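Local coordinates for DUF1955 domain-containing protein (Sulfolobus tokodaii, PDB 1WY6) that is of unknown function but is an archaeal helical repeat protein, whose stacked helices may, as in other helical repeats, offer a binding surface, at residues S126-I131 and C152-K157; T146-A151 and C160-T165. One frame throughout, in Å; residues are numbered along the deposited sequence.

Contact 1: S126-I131 and C152-K157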
ATOM      1  N   SER A 126     -11.227 -11.004   0.191  1.00 21.56           N
ATOM      2  CA  SER A 126      -9.950 -10.918  -0.521  1.00 22.18           C
ATOM      3  C   SER A 126      -8.886 -10.206   0.307  1.00 18.84           C
ATOM      4  O   SER A 126      -7.755 -10.681   0.434  1.00 18.69           O
ATOM      5  CB  SER A 126     -10.135 -10.201  -1.860  1.00 22.15           C
ATOM      6  OG  SER A 126     -10.669  -8.905  -1.673  1.00 26.57           O
ATOM      7  N   ILE A 127      -9.253  -9.069   0.875  1.00  8.99           N
ATOM      8  CA  ILE A 127      -8.332  -8.305   1.698  1.00  8.99           C
ATOM      9  C   ILE A 127      -7.917  -9.121   2.933  1.00  8.99           C
ATOM     10  O   ILE A 127      -6.730  -9.189   3.266  1.00 16.72           O
ATOM     11  CB  ILE A 127      -8.976  -6.942   2.081  1.00  8.99           C
ATOM     12  CG1 ILE A 127      -9.074  -6.071   0.817  1.00  8.99           C
ATOM     13  CG2 ILE A 127      -8.135  -6.233   3.132  1.00  8.99           C
ATOM     14  CD1 ILE A 127      -9.986  -4.851   0.926  1.00  8.99           C
ATOM     15  N   LEU A 128      -8.878  -9.760   3.599  1.00 17.38           N
ATOM     16  CA  LEU A 128      -8.557 -10.589   4.763  1.00 18.76           C
ATOM     17  C   LEU A 128      -7.555 -11.666   4.347  1.00 17.04           C
ATOM     18  O   LEU A 128      -6.613 -11.977   5.081  1.00 17.96           O
ATOM     19  CB  LEU A 128      -9.814 -11.273   5.308  1.00 19.72           C
ATOM     20  CG  LEU A 128     -10.891 -10.407   5.960  1.00 25.25           C
ATOM     21  CD1 LEU A 128     -12.149 -11.236   6.159  1.00 25.15           C
ATOM     22  CD2 LEU A 128     -10.387  -9.867   7.288  1.00 29.00           C
ATOM     23  N   VAL A 129      -7.762 -12.232   3.161  1.00 15.32           N
ATOM     24  CA  VAL A 129      -6.873 -13.272   2.660  1.00 14.53           C
ATOM     25  C   VAL A 129      -5.472 -12.742   2.351  1.00 15.19           C
ATOM     26  O   VAL A 129      -4.477 -13.394   2.673  1.00 14.69           O
ATOM     27  CB  VAL A 129      -7.445 -13.938   1.391  1.00 13.93           C
ATOM     28  CG1 VAL A 129      -6.375 -14.770   0.713  1.00 11.37           C
ATOM     29  CG2 VAL A 129      -8.627 -14.825   1.762  1.00 18.86           C
ATOM     30  N   ALA A 130      -5.402 -11.568   1.728  1.00 14.87           N
ATOM     31  CA  ALA A 130      -4.128 -10.952   1.382  1.00 15.62           C
ATOM     32  C   ALA A 130      -3.284 -10.730   2.640  1.00 13.57           C
ATOM     33  O   ALA A 130      -2.146 -11.181   2.703  1.00 14.32           O
ATOM     34  CB  ALA A 130      -4.361  -9.623   0.648  1.00 17.22           C
ATOM     35  N   ILE A 131      -3.848 -10.058   3.641  1.00 14.39           N
ATOM     36  CA  ILE A 131      -3.131  -9.794   4.893  1.00 14.82           C
ATOM     37  C   ILE A 131      -2.793 -11.071   5.673  1.00 14.99           C
ATOM     38  O   ILE A 131      -1.714 -11.184   6.261  1.00 13.05           O
ATOM     39  CB  ILE A 131      -3.931  -8.833   5.832  1.00 15.08           C
ATOM     40  CG1 ILE A 131      -3.956  -7.413   5.258  1.00 20.98           C
ATOM     41  CG2 ILE A 131      -3.277  -8.772   7.210  1.00 17.43           C
ATOM     42  CD1 ILE A 131      -4.858  -7.224   4.077  1.00 28.26           C
ATOM     43  N   CYS A 152     -13.420 -17.179   5.652  1.00 18.39           N
ATOM     44  CA  CYS A 152     -14.221 -18.371   5.405  1.00 17.60           C
ATOM     45  C   CYS A 152     -15.660 -18.030   5.796  1.00 19.93           C
ATOM     46  O   CYS A 152     -16.614 -18.349   5.080  1.00 20.23           O
ATOM     47  CB  CYS A 152     -13.670 -19.540   6.243  1.00 18.69           C
ATOM     48  SG  CYS A 152     -14.678 -21.060   6.220  1.00 14.30           S
ATOM     49  N   LYS A 153     -15.804 -17.349   6.927  1.00 22.23           N
ATOM     50  CA  LYS A 153     -17.115 -16.930   7.408  1.00 22.96           C
ATOM     51  C   LYS A 153     -17.792 -16.011   6.391  1.00 24.45           C
ATOM     52  O   LYS A 153     -19.002 -16.092   6.187  1.00 23.96           O
ATOM     53  CB  LYS A 153     -16.976 -16.200   8.740  1.00 24.36           C
ATOM     54  CG  LYS A 153     -18.292 -15.698   9.309  1.00 23.27           C
ATOM     55  CD  LYS A 153     -18.088 -15.073  10.675  1.00 21.50           C
ATOM     56  CE  LYS A 153     -19.402 -14.605  11.277  1.00 25.31           C
ATOM     57  NZ  LYS A 153     -19.265 -14.364  12.746  1.00 17.48           N
ATOM     58  N   LYS A 154     -17.007 -15.140   5.758  1.00 24.21           N
ATOM     59  CA  LYS A 154     -17.532 -14.217   4.758  1.00 23.39           C
ATOM     60  C   LYS A 154     -17.834 -14.928   3.446  1.00 23.18           C
ATOM     61  O   LYS A 154     -18.273 -14.297   2.484  1.00 22.39           O
ATOM     62  CB  LYS A 154     -16.543 -13.080   4.486  1.00 24.53           C
ATOM     63  CG  LYS A 154     -16.436 -12.042   5.586  1.00 29.84           C
ATOM     64  CD  LYS A 154     -15.505 -10.917   5.150  1.00 30.49           C
ATOM     65  CE  LYS A 154     -15.471  -9.807   6.177  1.00 36.67           C
ATOM     66  NZ  LYS A 154     -16.807  -9.187   6.331  1.00 38.82           N
ATOM     67  N   GLY A 155     -17.579 -16.234   3.406  1.00 24.24           N
ATOM     68  CA  GLY A 155     -17.857 -17.013   2.211  1.00 22.77           C
ATOM     69  C   GLY A 155     -16.702 -17.297   1.266  1.00 20.35           C
ATOM     70  O   GLY A 155     -16.925 -17.759   0.149  1.00 19.46           O
ATOM     71  N   GLU A 156     -15.470 -17.037   1.697  1.00 19.64           N
ATOM     72  CA  GLU A 156     -14.316 -17.288   0.839  1.00 20.40           C
ATOM     73  C   GLU A 156     -13.946 -18.771   0.839  1.00 17.55           C
ATOM     74  O   GLU A 156     -13.404 -19.289   1.817  1.00 17.71           O
ATOM     75  CB  GLU A 156     -13.120 -16.443   1.292  1.00 18.96           C
ATOM     76  CG  GLU A 156     -11.862 -16.676   0.464  1.00 22.78           C
ATOM     77  CD  GLU A 156     -12.004 -16.204  -0.965  1.00 33.67           C
ATOM     78  OE1 GLU A 156     -11.142 -16.562  -1.791  1.00 31.76           O
ATOM     79  OE2 GLU A 156     -12.970 -15.468  -1.264  1.00 43.52           O
ATOM     80  N   LYS A 157     -14.238 -19.439  -0.274  1.00 19.66           N
ATOM     81  CA  LYS A 157     -13.980 -20.867  -0.452  1.00 21.31           C
ATOM     82  C   LYS A 157     -12.585 -21.363  -0.107  1.00 20.14           C
ATOM     83  O   LYS A 157     -12.419 -22.184   0.797  1.00 17.85           O
ATOM     84  CB  LYS A 157     -14.268 -21.273  -1.894  1.00 24.56           C
ATOM     85  CG  LYS A 157     -15.700 -21.094  -2.336  1.00 32.78           C
ATOM     86  CD  LYS A 157     -16.627 -22.039  -1.608  1.00 37.16           C
ATOM     87  CE  LYS A 157     -18.008 -21.974  -2.220  1.00 37.72           C
ATOM     88  NZ  LYS A 157     -18.524 -20.578  -2.196  1.00 38.45           N
TER
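The carboxylate of Glu156, the one flat group among the four touching side chains, neither stacks nor bonds across to Val129: nothing from 126-131 lies on its faces or at its edges. The touch is made one carbon earlier, where Glu156 CG meets Val129 CG2 at 3.9 Å. The glutamate chain is bent at its second torsion (chi2 67°), which swings the carboxylate past the valine, so that its carbon CD stays 4.5 Å from Val129 CG2. A short valine suits this partly exposed place because it presents a methyl to the aliphatic part of the glutamate and asks no bond of the carboxylate.

Lys154 does the same job on Leu128. Its CD lies 3.5 Å from Leu128 CD1 and its CE 3.6 Å from that same methyl, the lysine chain passing the leucine at about a right angle. Its final bend (chi4 -63°) turns the ammonium aside, keeping NZ 5.1 Å from the methyl. Ile117, Leu147 and Glu150 also pack on Leu128, and the exposed lysine adds its methylenes at the outer side of this buried leucine.

Both come from the turn that follows helix 141-153: Lys154 stands just past its end, Gly155 closes it in a Schellman motif (phi 98°), having no side chain to press against the carbonyl O of Lys154, and Glu156 is at the N-cap position of helix 157-164. Gly155 N bonds to Cys152 O at 2.9 Å.

The contact thus packs helix 125-137 of the repeat array against the turn linking the last two helices. No hydrogen bond or salt bridge joins the segments, so their contact is apolar despite its charged residues: lysine and glutamate lend their hydrocarbon to helix 125-137 while their charges point past it.

Contact 2: T146-A151 and C160-T165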
ATOM      1  N   THR A 146      -6.772 -16.448  12.256  1.00 18.64           N
ATOM      2  CA  THR A 146      -7.943 -15.703  12.673  1.00 18.31           C
ATOM      3  C   THR A 146      -8.601 -15.024  11.477  1.00 18.00           C
ATOM      4  O   THR A 146      -9.827 -15.012  11.367  1.00 18.01           O
ATOM      5  CB  THR A 146      -7.560 -14.641  13.716  1.00 18.66           C
ATOM      6  OG1 THR A 146      -7.000 -15.293  14.863  1.00 16.81           O
ATOM      7  CG2 THR A 146      -8.784 -13.824  14.143  1.00 17.75           C
ATOM      8  N   LEU A 147      -7.777 -14.469  10.588  1.00 18.20           N
ATOM      9  CA  LEU A 147      -8.259 -13.781   9.392  1.00 16.06           C
ATOM     10  C   LEU A 147      -8.858 -14.745   8.372  1.00 15.39           C
ATOM     11  O   LEU A 147      -9.938 -14.497   7.841  1.00 15.42           O
ATOM     12  CB  LEU A 147      -7.120 -12.970   8.751  1.00 17.28           C
ATOM     13  CG  LEU A 147      -6.665 -11.736   9.543  1.00 15.41           C
ATOM     14  CD1 LEU A 147      -5.486 -11.048   8.857  1.00 16.32           C
ATOM     15  CD2 LEU A 147      -7.834 -10.772   9.655  1.00 21.22           C
ATOM     16  N   LEU A 148      -8.158 -15.842   8.094  1.00 13.27           N
ATOM     17  CA  LEU A 148      -8.668 -16.828   7.145  1.00 13.83           C
ATOM     18  C   LEU A 148      -9.978 -17.410   7.656  1.00 15.23           C
ATOM     19  O   LEU A 148     -10.843 -17.778   6.870  1.00 19.58           O
ATOM     20  CB  LEU A 148      -7.653 -17.953   6.918  1.00 13.67           C
ATOM     21  CG  LEU A 148      -6.463 -17.601   6.016  1.00 15.26           C
ATOM     22  CD1 LEU A 148      -5.542 -18.817   5.871  1.00 10.60           C
ATOM     23  CD2 LEU A 148      -6.972 -17.142   4.660  1.00 15.56           C
ATOM     24  N   ILE A 149     -10.121 -17.499   8.975  1.00 16.59           N
ATOM     25  CA  ILE A 149     -11.349 -18.013   9.566  1.00 20.35           C
ATOM     26  C   ILE A 149     -12.462 -17.013   9.261  1.00 21.27           C
ATOM     27  O   ILE A 149     -13.559 -17.401   8.864  1.00 22.46           O
ATOM     28  CB  ILE A 149     -11.209 -18.206  11.103  1.00 20.46           C
ATOM     29  CG1 ILE A 149     -10.354 -19.444  11.392  1.00 17.26           C
ATOM     30  CG2 ILE A 149     -12.585 -18.350  11.742  1.00 23.12           C
ATOM     31  CD1 ILE A 149     -10.070 -19.673  12.859  1.00 24.09           C
ATOM     32  N   GLU A 150     -12.164 -15.725   9.433  1.00 20.43           N
ATOM     33  CA  GLU A 150     -13.137 -14.675   9.146  1.00 20.84           C
ATOM     34  C   GLU A 150     -13.485 -14.646   7.656  1.00 17.53           C
ATOM     35  O   GLU A 150     -14.635 -14.426   7.288  1.00 15.24           O
ATOM     36  CB  GLU A 150     -12.602 -13.306   9.574  1.00 22.70           C
ATOM     37  CG  GLU A 150     -13.554 -12.159   9.245  1.00 30.97           C
ATOM     38  CD  GLU A 150     -14.880 -12.245   9.995  1.00 34.58           C
ATOM     39  OE1 GLU A 150     -15.853 -11.610   9.539  1.00 38.62           O
ATOM     40  OE2 GLU A 150     -14.951 -12.935  11.038  1.00 30.04           O
ATOM     41  N   ALA A 151     -12.491 -14.865   6.801  1.00 16.68           N
ATOM     42  CA  ALA A 151     -12.715 -14.876   5.354  1.00 16.08           C
ATOM     43  C   ALA A 151     -13.615 -16.054   4.976  1.00 16.00           C
ATOM     44  O   ALA A 151     -14.451 -15.953   4.082  1.00 14.89           O
ATOM     45  CB  ALA A 151     -11.383 -14.987   4.619  1.00 15.82           C
ATOM     46  N   CYS A 160     -11.740 -21.247   3.412  1.00 15.46           N
ATOM     47  CA  CYS A 160     -12.362 -22.312   4.182  1.00 15.11           C
ATOM     48  C   CYS A 160     -11.536 -23.588   4.008  1.00 13.93           C
ATOM     49  O   CYS A 160     -11.272 -24.305   4.973  1.00 14.09           O
ATOM     50  CB  CYS A 160     -13.801 -22.568   3.713  1.00 15.49           C
ATOM     51  SG  CYS A 160     -15.073 -21.373   4.255  1.00 13.36           S
ATOM     52  N   ASN A 161     -11.120 -23.877   2.781  1.00 15.18           N
ATOM     53  CA  ASN A 161     -10.312 -25.077   2.554  1.00 16.04           C
ATOM     54  C   ASN A 161      -8.978 -25.004   3.282  1.00 15.57           C
ATOM     55  O   ASN A 161      -8.465 -26.022   3.743  1.00 16.94           O
ATOM     56  CB  ASN A 161     -10.070 -25.304   1.067  1.00 17.00           C
ATOM     57  CG  ASN A 161     -11.235 -26.000   0.396  1.00 23.93           C
ATOM     58  OD1 ASN A 161     -12.320 -25.438   0.265  1.00 30.30           O
ATOM     59  ND2 ASN A 161     -11.016 -27.242  -0.023  1.00 40.65           N
ATOM     60  N   ALA A 162      -8.422 -23.803   3.400  1.00 14.48           N
ATOM     61  CA  ALA A 162      -7.150 -23.630   4.100  1.00 15.26           C
ATOM     62  C   ALA A 162      -7.358 -23.795   5.610  1.00 14.57           C
ATOM     63  O   ALA A 162      -6.540 -24.394   6.301  1.00 13.35           O
ATOM     64  CB  ALA A 162      -6.563 -22.254   3.795  1.00 13.24           C
ATOM     65  N   VAL A 163      -8.456 -23.250   6.123  1.00 14.94           N
ATOM     66  CA  VAL A 163      -8.751 -23.371   7.547  1.00 16.33           C
ATOM     67  C   VAL A 163      -8.927 -24.852   7.905  1.00 15.35           C
ATOM     68  O   VAL A 163      -8.504 -25.303   8.970  1.00 17.22           O
ATOM     69  CB  VAL A 163     -10.038 -22.600   7.912  1.00 15.32           C
ATOM     70  CG1 VAL A 163     -10.409 -22.854   9.366  1.00 20.56           C
ATOM     71  CG2 VAL A 163      -9.826 -21.099   7.679  1.00 19.72           C
ATOM     72  N   ASN A 164      -9.535 -25.618   7.010  1.00 16.64           N
ATOM     73  CA  ASN A 164      -9.750 -27.033   7.276  1.00 20.67           C
ATOM     74  C   ASN A 164      -8.473 -27.850   7.329  1.00 22.83           C
ATOM     75  O   ASN A 164      -8.441 -28.902   7.967  1.00 23.25           O
ATOM     76  CB  ASN A 164     -10.695 -27.637   6.245  1.00 20.67           C
ATOM     77  CG  ASN A 164     -12.094 -27.081   6.355  1.00 28.20           C
ATOM     78  OD1 ASN A 164     -12.595 -26.841   7.462  1.00 26.25           O
ATOM     79  ND2 ASN A 164     -12.744 -26.882   5.214  1.00 32.68           N
ATOM     80  N   THR A 165      -7.417 -27.366   6.678  1.00 24.94           N
ATOM     81  CA  THR A 165      -6.148 -28.090   6.670  1.00 27.52           C
ATOM     82  C   THR A 165      -5.311 -27.832   7.922  1.00 28.38           C
ATOM     83  O   THR A 165      -4.258 -28.448   8.118  1.00 26.47           O
ATOM     84  CB  THR A 165      -5.295 -27.713   5.450  1.00 26.73           C
ATOM     85  OG1 THR A 165      -4.224 -28.654   5.317  1.00 37.44           O
ATOM     86  CG2 THR A 165      -4.700 -26.325   5.621  1.00 25.19           C
TER
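Val163 packs into helix 146-151 most tightly through CG2, which sits 3.6 Å from Leu148 O and 3.9 Å from Leu148 CB. This methyl thus reaches the backbone of the opposing helix as well as a side chain, something a short beta-branched residue can do where the main chains come close. They are closest at Ile149 and Val163, whose CA atoms are 6.3 Å apart. With CG1 of the valine anti to its backbone N (chi1 174°), CG2 is left on the side of Leu148, where it touches both that residue and the backbone N of Ile149, while CG1 comes against Ile149 CG1.

Beside the valine, Leu148 reaches across toward the partner helix and sets CD1 against Ala162 CB, 4.1 Å away. The small alanine suits a long leucine here, because a single methyl supplies the surface on which the leucine end rests. Leu148 is buried and turned toward the partner, making it the inner half of the interface.

Ile149 forms the looser, solvent-facing half. Its CB points away from helix 160-164, yet its first torsion (chi1 -75°) places CG1 beside the backbone N, where it meets Val163 CG1 at 4.0 Å and crosses the valine at about a right angle. Ile149 is exposed, and its contact is limited to CG1 and the backbone N; no hydrogen bond ties the two segments.

The two helix segments run obliquely antiparallel, at 133° between their directions, with axes 8.7 Å apart at closest approach. Helix 157-164 is the last helix of the chain and packs on one flank of helix 141-153, where Ala159 also touches Leu148 and Ala151. Leu147 and Glu150 instead face helix 125-137, so helix 141-153 is an intermediate layer between its predecessor and the terminal helix. There are no strands in this fold.

Contacts 1 and 2 share helix 141-153 and lie with their centres about 8 Å apart, toward the C-terminal end of the repeat array: about 18 Å and 24 Å from the chain centre. Their segments interleave along the sequence, so the turn after helix 141-153 lies between the two segments of contact 2; there Glu156 N probably bonds to Ala151 O at 2.8 Å. The firmest tie is covalent: Cys152 SG of contact 1 and Cys160 SG of contact 2 form a disulfide at 2.0 Å, clasping the last helix to the one before it. Packing joins them too, with Leu128 CD1 against Glu150 CG at 3.5 Å. No active site or ligand is known here; both contacts are structural, joining three successive helices.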